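Local coordinates for glycosylation Associate Protein 1 (Streptococcus agalactiae serotype V, PDB 6OYC) that probably acts with its partner Gap proteins in the accessory Sec pathway, which glycosylates and exports cell-surface adhesins, and has a GT-B-type architecture, at residues 3-8 with 49-54; 37-42 with 65-70; 58-63 with 148-153; 302-307 with 416-421. All blocks are in the same frame, centred on the assembly; numbering follows the deposited sequence.

Contacts 1 and 2 belong to the first Rossmann-like domain: contact 1 pairs strands 2-5 and 48-52 of its parallel sheet, and contact 2 joins helix 33-43, which connects those strands, to the loop after helix 59-65. Their centres lie about 13 Å apart and their segments alternate along the chain. Contact 3, centred about 16 Å from contact 1, ties helix 59-65 to a hairpin turn of the antiparallel sheet inserted between strands 73-75 and 229-233. Contact 4, last in the chain, packs the loop after strand 297-299 on helix 414-420 of the second parallel-sheet domain, about 15 Å from contact 2 between centres. Helix 59-65 and its following loop thus lie close to all three parts.

Contact 1. Residues 3-8 with 49-54; sequences HFIPSW and RLVVLN
Phe4 and Leu50 pair across the two strands of a beta-alpha-beta crossover through helix 33-43, inside a Rossmann-like parallel sheet. Phe4 N donates to Arg49 O at 2.8 Å (171°), and Val51 N returns a bond to Phe4 O at 2.7 Å. Beyond this ladder the strands part and waters fill in: one lies between Pro6 O and Leu53 N, another accepts from Trp8 N and donates to Asn54 OD1. Asn54 ND2 bonds to Tyr16 O and weakly to Trp8 O. On the Phe4 face, Leu50 turns its CG anti to the backbone N (chi1 -166°) and meets the Trp8 ring tip to tip, CD2 lying 3.6 Å from Trp8 CZ3; Leu50 CD1 touches Pro6 CD at 4.1 Å. On the other face, Ile5 CG1 crosses Val51 CB at 4.0 Å. The His3 and Arg49 side chains lie side by side, ring and guanidinium planes 73° apart, Arg49 NH2 at the ring's edge, with Tyr219 OH bonded to both His3 ND1 and Arg49 NE. Helices 33-43 and 59-65 cover the Trp8 side, helix 208-223 that of Ile5. Within the loop after strand 2-5, Pro6 CB sits over the centre of the Trp8 ring, 3.4 Å above its plane.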
# COMPACT_ATOMS: atom_id res chain seq x y z
N HIS A 3 -1.52 6.81 19.96
CA HIS A 3 -1.24 7.66 18.81
C HIS A 3 -0.37 6.89 17.82
O HIS A 3 0.78 6.55 18.13
CB HIS A 3 -0.55 8.95 19.25
CG HIS A 3 -1.21 9.61 20.42
ND1 HIS A 3 -2.03 10.71 20.28
CD2 HIS A 3 -1.19 9.31 21.74
CE1 HIS A 3 -2.47 11.07 21.47
NE2 HIS A 3 -1.99 10.23 22.37
N PHE A 4 -0.92 6.62 16.63
CA PHE A 4 -0.19 5.89 15.60
C PHE A 4 0.47 6.89 14.66
O PHE A 4 -0.18 7.83 14.19
CB PHE A 4 -1.12 4.97 14.80
CG PHE A 4 -1.52 3.71 15.53
CD1 PHE A 4 -2.61 3.70 16.39
CD2 PHE A 4 -0.81 2.53 15.34
CE1 PHE A 4 -2.99 2.53 17.05
CE2 PHE A 4 -1.18 1.37 15.99
CZ PHE A 4 -2.27 1.37 16.85
N ILE A 5 1.75 6.69 14.39
CA ILE A 5 2.43 7.54 13.42
C ILE A 5 2.85 6.66 12.26
O ILE A 5 3.75 5.83 12.41
CB ILE A 5 3.63 8.27 14.04
CG1 ILE A 5 3.17 9.12 15.23
CG2 ILE A 5 4.34 9.09 12.97
CD1 ILE A 5 4.24 9.99 15.80
N PRO A 6 2.22 6.79 11.08
CA PRO A 6 2.53 5.92 9.94
C PRO A 6 3.76 6.41 9.18
O PRO A 6 4.29 7.49 9.42
CB PRO A 6 1.28 6.04 9.06
CG PRO A 6 0.84 7.46 9.28
CD PRO A 6 1.19 7.79 10.74
N SER A 7 4.18 5.58 8.23
CA SER A 7 5.23 5.92 7.26
C SER A 7 4.64 5.79 5.87
O SER A 7 4.93 4.82 5.15
CB SER A 7 6.48 5.01 7.41
OG SER A 7 7.17 5.34 8.60
N TRP A 8 3.78 6.72 5.51
CA TRP A 8 3.11 6.63 4.22
C TRP A 8 3.66 7.71 3.31
O TRP A 8 2.90 8.47 2.69
CB TRP A 8 1.59 6.78 4.36
CG TRP A 8 0.96 5.72 5.20
CD1 TRP A 8 1.46 4.47 5.47
CD2 TRP A 8 -0.29 5.82 5.88
NE1 TRP A 8 0.59 3.78 6.30
CE2 TRP A 8 -0.50 4.58 6.55
CE3 TRP A 8 -1.26 6.82 5.99
CZ2 TRP A 8 -1.63 4.34 7.32
CZ3 TRP A 8 -2.39 6.57 6.74
CH2 TRP A 8 -2.56 5.35 7.41
N ARG A 49 -5.69 7.17 17.62
CA ARG A 49 -5.75 8.22 16.62
C ARG A 49 -4.51 8.12 15.74
O ARG A 49 -3.43 7.73 16.19
CB ARG A 49 -5.84 9.61 17.27
CG ARG A 49 -5.76 10.75 16.29
CD ARG A 49 -6.53 11.95 16.79
NE ARG A 49 -5.87 12.56 17.91
CZ ARG A 49 -6.42 12.80 19.09
NH1 ARG A 49 -7.70 12.50 19.32
NH2 ARG A 49 -5.68 13.35 20.05
N LEU A 50 -4.69 8.48 14.47
CA LEU A 50 -3.60 8.51 13.51
C LEU A 50 -3.00 9.91 13.45
O LEU A 50 -3.72 10.90 13.50
CB LEU A 50 -4.13 8.09 12.14
CG LEU A 50 -3.16 7.72 11.01
CD1 LEU A 50 -2.58 6.34 11.20
CD2 LEU A 50 -3.93 7.82 9.69
N VAL A 51 -1.67 9.98 13.37
CA VAL A 51 -0.95 11.25 13.36
C VAL A 51 -0.13 11.26 12.08
O VAL A 51 0.93 10.61 12.00
CB VAL A 51 -0.06 11.44 14.60
CG1 VAL A 51 0.67 12.77 14.52
CG2 VAL A 51 -0.87 11.33 15.91
N VAL A 52 -0.59 12.01 11.08
CA VAL A 52 -0.06 11.95 9.72
C VAL A 52 0.84 13.15 9.49
O VAL A 52 0.38 14.30 9.57
CB VAL A 52 -1.19 11.91 8.68
CG1 VAL A 52 -0.62 11.93 7.25
CG2 VAL A 52 -2.05 10.67 8.90
N LEU A 53 2.11 12.90 9.19
CA LEU A 53 3.07 13.99 9.14
C LEU A 53 3.27 14.57 7.75
O LEU A 53 3.63 15.74 7.63
CB LEU A 53 4.42 13.53 9.68
CG LEU A 53 4.48 13.12 11.15
CD1 LEU A 53 5.93 12.80 11.56
CD2 LEU A 53 3.90 14.18 12.05
N ASN A 54 3.03 13.79 6.69
CA ASN A 54 3.28 14.26 5.34
C ASN A 54 1.99 14.76 4.70
O ASN A 54 0.89 14.54 5.20
CB ASN A 54 3.89 13.15 4.47
CG ASN A 54 3.00 11.92 4.37
OD1 ASN A 54 2.54 11.38 5.37
ND2 ASN A 54 2.76 11.48 3.15
O HOH W 1 2.83 9.14 6.90
O HOH W 2 3.62 10.28 9.30

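Contact 2. Residues 37-42 with 65-70; sequences QMKMFD and RYDLLE
Met38 sends CG anti to its backbone N (chi1 -176°), while Leu68 holds CG beside its own backbone N (chi1 -71°), and the two side chains cross with Met38 CG 3.7 Å from Leu68 CD2. Farther out, Met38 CE reaches Leu68 CD1 at 3.9 Å, so the bent side chain touches both methyls of Leu68. The same CD2 of Leu68 lies 3.8 Å from Asp42 OD2, one helical turn along. Lys39, folded at chi2 and chi3, reaches the loop: its NZ bonds to Asp67 O at 2.8 Å, arriving from above the carbonyl plane and 40° out of it. Asp67 itself is the C-prime residue of a Schellman motif that ends helix 59-65, its positive phi turning the chain and Leu68 N bonding back to Leu63 O. The helix end thereby drops Leu68 onto helix 33-43, on the same side of the parallel sheet. Lys39 NZ passes 3.2 Å from Asp67 CB, yet stays 4.4 Å from Asp67 OD2, too far for a salt bridge; the negative charge would still be expected to favour the ammonium. Buried Tyr66 leads its ring away from Lys39, and its OH bonds to Glu414.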
# COMPACT_ATOMS: atom_id res chain seq x y z
N GLN A 37 -1.97 -2.84 12.60
CA GLN A 37 -2.00 -2.60 14.04
C GLN A 37 -3.20 -1.75 14.44
O GLN A 37 -3.79 -1.98 15.50
CB GLN A 37 -0.69 -1.94 14.49
CG GLN A 37 0.47 -2.92 14.45
CD GLN A 37 1.82 -2.27 14.33
OE1 GLN A 37 1.99 -1.08 14.64
NE2 GLN A 37 2.81 -3.04 13.88
N MET A 38 -3.57 -0.76 13.63
CA MET A 38 -4.72 0.04 14.04
C MET A 38 -6.01 -0.76 13.98
O MET A 38 -6.90 -0.54 14.80
CB MET A 38 -4.86 1.28 13.18
CG MET A 38 -5.99 2.16 13.66
SD MET A 38 -5.61 3.88 13.36
CE MET A 38 -4.41 3.59 12.06
N LYS A 39 -6.11 -1.68 13.02
CA LYS A 39 -7.29 -2.53 12.94
C LYS A 39 -7.44 -3.37 14.20
O LYS A 39 -8.53 -3.46 14.76
CB LYS A 39 -7.21 -3.43 11.70
CG LYS A 39 -7.50 -2.74 10.36
CD LYS A 39 -8.96 -2.92 9.92
CE LYS A 39 -9.90 -2.01 10.71
NZ LYS A 39 -11.20 -1.72 10.05
N MET A 40 -6.35 -3.99 14.66
CA MET A 40 -6.46 -4.89 15.80
C MET A 40 -6.64 -4.12 17.10
O MET A 40 -7.30 -4.63 18.03
CB MET A 40 -5.25 -5.81 15.88
CG MET A 40 -3.93 -5.11 16.00
SD MET A 40 -2.80 -6.18 16.92
CE MET A 40 -2.10 -7.19 15.64
N PHE A 41 -6.08 -2.91 17.20
CA PHE A 41 -6.43 -2.09 18.35
C PHE A 41 -7.90 -1.71 18.31
O PHE A 41 -8.54 -1.60 19.36
CB PHE A 41 -5.54 -0.85 18.43
CG PHE A 41 -4.23 -1.12 19.10
CD1 PHE A 41 -3.31 -1.98 18.53
CD2 PHE A 41 -3.93 -0.55 20.33
CE1 PHE A 41 -2.12 -2.25 19.15
CE2 PHE A 41 -2.73 -0.82 20.96
CZ PHE A 41 -1.82 -1.66 20.37
N ASP A 42 -8.45 -1.52 17.11
CA ASP A 42 -9.88 -1.25 16.95
C ASP A 42 -10.72 -2.46 17.37
O ASP A 42 -11.64 -2.34 18.18
CB ASP A 42 -10.19 -0.89 15.49
CG ASP A 42 -9.93 0.58 15.18
OD1 ASP A 42 -9.41 1.28 16.07
OD2 ASP A 42 -10.24 1.02 14.05
N ARG A 65 -10.12 2.94 2.25
CA ARG A 65 -9.72 1.68 1.62
C ARG A 65 -9.42 0.62 2.66
O ARG A 65 -9.55 -0.57 2.36
CB ARG A 65 -8.48 1.91 0.76
CG ARG A 65 -8.65 1.70 -0.71
CD ARG A 65 -7.40 2.20 -1.42
NE ARG A 65 -7.65 3.45 -2.11
CZ ARG A 65 -6.73 4.37 -2.33
NH1 ARG A 65 -5.49 4.17 -1.91
NH2 ARG A 65 -7.04 5.49 -2.98
N TYR A 66 -9.01 1.01 3.87
CA TYR A 66 -8.65 0.06 4.90
C TYR A 66 -9.66 0.02 6.04
O TYR A 66 -9.34 -0.47 7.13
CB TYR A 66 -7.24 0.37 5.42
CG TYR A 66 -6.23 0.28 4.30
CD1 TYR A 66 -5.74 -0.95 3.89
CD2 TYR A 66 -5.80 1.43 3.63
CE1 TYR A 66 -4.83 -1.05 2.85
CE2 TYR A 66 -4.88 1.35 2.59
CZ TYR A 66 -4.39 0.10 2.21
OH TYR A 66 -3.48 -0.03 1.17
N ASP A 67 -10.89 0.50 5.81
CA ASP A 67 -11.93 0.54 6.84
C ASP A 67 -11.45 1.31 8.08
O ASP A 67 -11.70 0.91 9.22
CB ASP A 67 -12.39 -0.87 7.24
CG ASP A 67 -12.94 -1.67 6.06
OD1 ASP A 67 -13.52 -1.07 5.13
OD2 ASP A 67 -12.78 -2.91 6.07
N LEU A 68 -10.71 2.40 7.84
CA LEU A 68 -10.19 3.24 8.91
C LEU A 68 -10.67 4.68 8.83
O LEU A 68 -10.24 5.50 9.64
CB LEU A 68 -8.66 3.22 8.91
CG LEU A 68 -8.01 1.91 9.36
CD1 LEU A 68 -6.52 2.00 9.15
CD2 LEU A 68 -8.35 1.64 10.81
N LEU A 69 -11.55 5.01 7.89
CA LEU A 69 -11.99 6.40 7.74
C LEU A 69 -12.63 6.92 9.02
O LEU A 69 -12.59 8.12 9.28
CB LEU A 69 -12.96 6.51 6.58
CG LEU A 69 -13.51 7.91 6.31
CD1 LEU A 69 -12.39 8.85 5.95
CD2 LEU A 69 -14.56 7.87 5.20
N GLU A 70 -13.21 6.04 9.82
CA GLU A 70 -13.86 6.44 11.06
C GLU A 70 -12.90 6.45 12.24
O GLU A 70 -13.33 6.73 13.36
CB GLU A 70 -15.04 5.50 11.35
CG GLU A 70 -16.19 5.56 10.32
CD GLU A 70 -15.82 4.90 8.99
OE1 GLU A 70 -14.84 4.12 8.93
OE2 GLU A 70 -16.50 5.17 7.98

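Contact 3. Residues 58-63 with 148-153; sequences NLRYYL and FDDRGF
Asp150 pushes its carboxylate against the first turn of helix 59-65, joining a beta-hairpin turn of the inserted antiparallel sheet to the Rossmann-like domain. Here the packing is tight and polar. Tyr61 N meets Asp150 OD2 at 3.1 Å from above the carboxylate plane, and Arg60 N bonds to it weakly; the start of the helix would be expected to stabilise its charge. Asp150 OD1 takes Arg60 NE at 2.7 Å, almost exactly in the guanidinium plane. The Arg60 guanidinium, its chain bent at chi2 and chi3, lies flat on that of Arg151, centres 3.4 Å apart and planes only 5° from parallel. The like charges are probably offset by the carboxylates around them: Arg151 grips Asp149 side-on, NE to OD1 at 2.7 Å and NH2 to OD2 at 2.9 Å, and forms a salt bridge with Asp78. Asp149 OD1 also accepts Arg151 N, an Asx turn inside the type I turn Asp149-Gly152, which probably steadies the loop carrying Asp150. Asp149 OD1 is 3.5 Å from Arg60 NH2 but well out of the Arg60 guanidinium plane, a purely electrostatic pairing. On the partly exposed Tyr61 side the polar network gives way to van der Waals contact, the ring sliding past Asp150 with CD2 3.4 Å from Asp150 CB. Buried Asn58 OD1, bonded to Asn130 ND2, lies in the plane of the Tyr61 ring, at its edge.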
# COMPACT_ATOMS: atom_id res chain seq x y z
N ASN A 58 -5.27 13.05 -0.46
CA ASN A 58 -6.18 11.94 -0.71
C ASN A 58 -6.35 11.05 0.51
O ASN A 58 -6.65 9.86 0.38
CB ASN A 58 -5.69 11.11 -1.89
CG ASN A 58 -6.82 10.64 -2.74
OD1 ASN A 58 -7.69 11.43 -3.10
ND2 ASN A 58 -6.85 9.33 -3.04
N LEU A 59 -6.16 11.61 1.71
CA LEU A 59 -6.07 10.80 2.92
C LEU A 59 -7.38 10.09 3.22
O LEU A 59 -7.38 8.93 3.68
CB LEU A 59 -5.64 11.67 4.10
CG LEU A 59 -5.55 11.00 5.47
CD1 LEU A 59 -4.64 9.79 5.43
CD2 LEU A 59 -5.04 12.01 6.51
N ARG A 60 -8.52 10.74 2.97
CA ARG A 60 -9.78 10.14 3.40
C ARG A 60 -10.13 8.92 2.54
O ARG A 60 -10.56 7.90 3.07
CB ARG A 60 -10.89 11.20 3.40
CG ARG A 60 -10.87 12.12 4.67
CD ARG A 60 -10.81 13.62 4.33
NE ARG A 60 -9.73 13.92 3.39
CZ ARG A 60 -8.49 14.25 3.75
NH1 ARG A 60 -8.16 14.36 5.04
NH2 ARG A 60 -7.58 14.48 2.81
N TYR A 61 -9.90 8.99 1.22
CA TYR A 61 -10.04 7.79 0.41
C TYR A 61 -9.03 6.74 0.82
O TYR A 61 -9.36 5.55 0.89
CB TYR A 61 -9.91 8.09 -1.08
CG TYR A 61 -11.19 8.62 -1.66
CD1 TYR A 61 -12.39 7.92 -1.53
CD2 TYR A 61 -11.22 9.85 -2.31
CE1 TYR A 61 -13.57 8.42 -2.04
CE2 TYR A 61 -12.40 10.36 -2.82
CZ TYR A 61 -13.57 9.64 -2.67
OH TYR A 61 -14.73 10.14 -3.18
N TYR A 62 -7.81 7.16 1.12
CA TYR A 62 -6.80 6.19 1.53
C TYR A 62 -7.27 5.42 2.75
O TYR A 62 -7.25 4.18 2.75
CB TYR A 62 -5.47 6.90 1.80
CG TYR A 62 -4.29 5.96 2.00
CD1 TYR A 62 -3.98 5.47 3.27
CD2 TYR A 62 -3.47 5.58 0.92
CE1 TYR A 62 -2.88 4.62 3.47
CE2 TYR A 62 -2.38 4.72 1.11
CZ TYR A 62 -2.09 4.25 2.39
OH TYR A 62 -1.01 3.40 2.61
N LEU A 63 -7.76 6.13 3.77
CA LEU A 63 -8.21 5.46 5.00
C LEU A 63 -9.44 4.62 4.74
O LEU A 63 -9.60 3.54 5.32
CB LEU A 63 -8.50 6.48 6.10
CG LEU A 63 -7.28 7.25 6.64
CD1 LEU A 63 -7.71 8.23 7.70
CD2 LEU A 63 -6.22 6.29 7.18
N PHE A 148 -5.84 18.38 -6.14
CA PHE A 148 -7.13 18.47 -5.48
C PHE A 148 -7.16 17.54 -4.28
O PHE A 148 -6.70 16.40 -4.37
CB PHE A 148 -8.25 18.14 -6.46
CG PHE A 148 -8.37 19.14 -7.58
CD1 PHE A 148 -9.17 20.27 -7.42
CD2 PHE A 148 -7.67 18.96 -8.77
CE1 PHE A 148 -9.27 21.20 -8.44
CE2 PHE A 148 -7.77 19.89 -9.79
CZ PHE A 148 -8.57 21.01 -9.63
N ASP A 149 -7.67 18.05 -3.17
CA ASP A 149 -8.00 17.26 -1.99
C ASP A 149 -9.22 16.40 -2.30
O ASP A 149 -10.10 16.80 -3.07
CB ASP A 149 -8.30 18.20 -0.81
CG ASP A 149 -8.26 17.49 0.56
OD1 ASP A 149 -9.28 16.84 0.92
OD2 ASP A 149 -7.23 17.62 1.27
N ASP A 150 -9.28 15.22 -1.68
CA ASP A 150 -10.47 14.39 -1.92
C ASP A 150 -11.73 14.95 -1.28
O ASP A 150 -12.81 14.42 -1.51
CB ASP A 150 -10.23 12.95 -1.45
CG ASP A 150 -10.02 12.82 0.06
OD1 ASP A 150 -10.67 13.54 0.85
OD2 ASP A 150 -9.22 11.95 0.48
N ARG A 151 -11.62 15.99 -0.46
CA ARG A 151 -12.82 16.71 -0.02
C ARG A 151 -13.33 17.69 -1.08
O ARG A 151 -14.33 18.37 -0.85
CB ARG A 151 -12.57 17.39 1.33
CG ARG A 151 -12.43 16.40 2.49
CD ARG A 151 -11.69 16.97 3.71
NE ARG A 151 -10.29 17.30 3.43
CZ ARG A 151 -9.36 17.45 4.37
NH1 ARG A 151 -9.67 17.31 5.65
NH2 ARG A 151 -8.10 17.75 4.02
N GLY A 152 -12.68 17.75 -2.23
CA GLY A 152 -13.15 18.53 -3.36
C GLY A 152 -12.86 20.02 -3.30
O GLY A 152 -13.69 20.81 -3.75
N PHE A 153 -11.71 20.42 -2.75
CA PHE A 153 -11.22 21.78 -2.88
C PHE A 153 -9.82 21.73 -3.49
O PHE A 153 -9.18 20.68 -3.51
CB PHE A 153 -11.20 22.51 -1.52
CG PHE A 153 -10.26 21.90 -0.51
CD1 PHE A 153 -8.92 22.28 -0.47
CD2 PHE A 153 -10.72 20.96 0.40
CE1 PHE A 153 -8.05 21.72 0.47
CE2 PHE A 153 -9.85 20.39 1.34
CZ PHE A 153 -8.51 20.78 1.37

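Contact 4. Residues 302-307 with 416-421; sequences PFDTRL and DIINRL
Leu307, at the close of a type I turn from Asp304, brings its CA to 5.9 Å from that of Ile418 on helix 414-420, the nearest backbone approach of the two segments. The side chains meet chiefly through Ile418. Its CG1 stands beside the backbone N (chi1 -69°) and chi2 of 169° extends the chain, carrying CD1 over the centre of the Arg306 guanidinium; Ile418 CD1 is 3.7 Å from Arg306 CZ, and the two side chains cross at about a right angle. The flat cation thus presents a face to a methyl group while its edge is used for charge. Asp304 takes that edge side-on: Arg306 NE reaches OD1 of Asp304 at 3.0 Å on its syn lone pair, and Arg306 NH2 reaches OD2 of Asp304 at 2.7 Å. Asp304 OD1 also accepts from Arg306 N, an Asx turn, so one oxygen holds both the backbone and the side chain of the arginine. Glu414 forms a second salt bridge with NH2, and NH1 bonds to Arg65 O; with the bonds to Asp304 these should fix the guanidinium's rotation, while Tyr437 OH positions Asp304 through OD2. Beside this platform lies an apolar patch, with Leu307 CD2 4.0 Å from Ile418 CG1 and Leu307 CD1 4.2 Å from Leu421 CD1. The 302-307 loop leads from the last strand of the first parallel sheet to the second one, and its packing on helix 414-420 is consistent with the junction between the two Rossmann-like domains of a GT-B fold.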
# COMPACT_ATOMS: atom_id res chain seq x y z
N PRO A 302 1.39 -9.91 9.84
CA PRO A 302 0.63 -8.80 9.23
C PRO A 302 -0.64 -9.22 8.50
O PRO A 302 -0.77 -9.01 7.29
CB PRO A 302 1.66 -8.19 8.28
CG PRO A 302 2.55 -9.35 7.89
CD PRO A 302 2.62 -10.24 9.10
N PHE A 303 -1.61 -9.76 9.24
CA PHE A 303 -2.91 -10.12 8.66
C PHE A 303 -3.64 -8.92 8.09
O PHE A 303 -3.64 -7.83 8.68
CB PHE A 303 -3.80 -10.77 9.72
CG PHE A 303 -3.29 -12.06 10.25
CD1 PHE A 303 -3.35 -13.22 9.47
CD2 PHE A 303 -2.75 -12.14 11.53
CE1 PHE A 303 -2.87 -14.43 9.97
CE2 PHE A 303 -2.28 -13.34 12.04
CZ PHE A 303 -2.34 -14.49 11.25
N ASP A 304 -4.32 -9.13 6.96
CA ASP A 304 -5.21 -8.15 6.34
C ASP A 304 -6.61 -8.76 6.32
O ASP A 304 -6.92 -9.58 5.45
CB ASP A 304 -4.76 -7.78 4.93
CG ASP A 304 -5.72 -6.79 4.24
OD1 ASP A 304 -6.68 -6.30 4.88
OD2 ASP A 304 -5.50 -6.51 3.04
N THR A 305 -7.46 -8.33 7.24
CA THR A 305 -8.75 -9.00 7.42
C THR A 305 -9.82 -8.55 6.43
O THR A 305 -10.95 -9.03 6.53
CB THR A 305 -9.24 -8.79 8.85
OG1 THR A 305 -9.12 -7.41 9.18
CG2 THR A 305 -8.40 -9.64 9.84
N ARG A 306 -9.51 -7.67 5.49
CA ARG A 306 -10.43 -7.44 4.38
C ARG A 306 -10.62 -8.69 3.51
O ARG A 306 -11.55 -8.73 2.70
CB ARG A 306 -9.96 -6.28 3.50
CG ARG A 306 -9.80 -4.93 4.21
CD ARG A 306 -9.11 -3.89 3.31
NE ARG A 306 -7.73 -4.26 2.99
CZ ARG A 306 -7.00 -3.68 2.04
NH1 ARG A 306 -7.52 -2.69 1.32
NH2 ARG A 306 -5.76 -4.10 1.79
N LEU A 307 -9.72 -9.67 3.61
CA LEU A 307 -9.85 -10.88 2.79
C LEU A 307 -11.01 -11.74 3.28
O LEU A 307 -11.20 -11.92 4.49
CB LEU A 307 -8.55 -11.70 2.83
CG LEU A 307 -7.37 -11.36 1.92
CD1 LEU A 307 -7.70 -11.60 0.43
CD2 LEU A 307 -6.88 -9.92 2.15
N ASP A 416 -8.59 -5.07 -6.17
CA ASP A 416 -8.64 -6.07 -7.24
C ASP A 416 -8.22 -7.44 -6.72
O ASP A 416 -8.94 -8.43 -6.90
CB ASP A 416 -7.72 -5.67 -8.38
CG ASP A 416 -8.35 -4.73 -9.33
OD1 ASP A 416 -9.55 -4.42 -9.14
OD2 ASP A 416 -7.65 -4.26 -10.24
N ILE A 417 -7.05 -7.51 -6.09
CA ILE A 417 -6.52 -8.77 -5.60
C ILE A 417 -7.52 -9.42 -4.66
O ILE A 417 -7.81 -10.62 -4.75
CB ILE A 417 -5.18 -8.55 -4.89
CG1 ILE A 417 -4.15 -8.03 -5.90
CG2 ILE A 417 -4.73 -9.83 -4.18
CD1 ILE A 417 -2.87 -7.56 -5.25
N ILE A 418 -8.07 -8.62 -3.75
CA ILE A 418 -9.03 -9.10 -2.79
C ILE A 418 -10.25 -9.67 -3.51
O ILE A 418 -10.73 -10.76 -3.17
CB ILE A 418 -9.42 -7.98 -1.81
CG1 ILE A 418 -8.23 -7.63 -0.90
CG2 ILE A 418 -10.62 -8.41 -0.99
CD1 ILE A 418 -8.42 -6.34 -0.07
N ASN A 419 -10.74 -8.96 -4.53
CA ASN A 419 -11.88 -9.47 -5.27
C ASN A 419 -11.50 -10.71 -6.05
O ASN A 419 -12.25 -11.69 -6.07
CB ASN A 419 -12.45 -8.39 -6.17
CG ASN A 419 -13.43 -7.50 -5.44
OD1 ASN A 419 -14.63 -7.77 -5.41
ND2 ASN A 419 -12.92 -6.45 -4.81
N ARG A 420 -10.31 -10.71 -6.66
CA ARG A 420 -9.94 -11.84 -7.50
C ARG A 420 -9.73 -13.11 -6.67
O ARG A 420 -9.97 -14.22 -7.16
CB ARG A 420 -8.72 -11.46 -8.36
CG ARG A 420 -8.60 -12.27 -9.70
CD ARG A 420 -9.71 -11.85 -10.74
NE ARG A 420 -9.55 -12.33 -12.13
CZ ARG A 420 -9.50 -13.60 -12.54
NH1 ARG A 420 -9.60 -14.62 -11.68
NH2 ARG A 420 -9.34 -13.87 -13.83
N LEU A 421 -9.37 -12.98 -5.39
CA LEU A 421 -9.10 -14.12 -4.52
C LEU A 421 -10.34 -14.64 -3.82
O LEU A 421 -10.25 -15.65 -3.10
CB LEU A 421 -8.05 -13.74 -3.48
CG LEU A 421 -6.63 -13.67 -4.04
CD1 LEU A 421 -5.67 -13.06 -3.00
CD2 LEU A 421 -6.15 -15.04 -4.49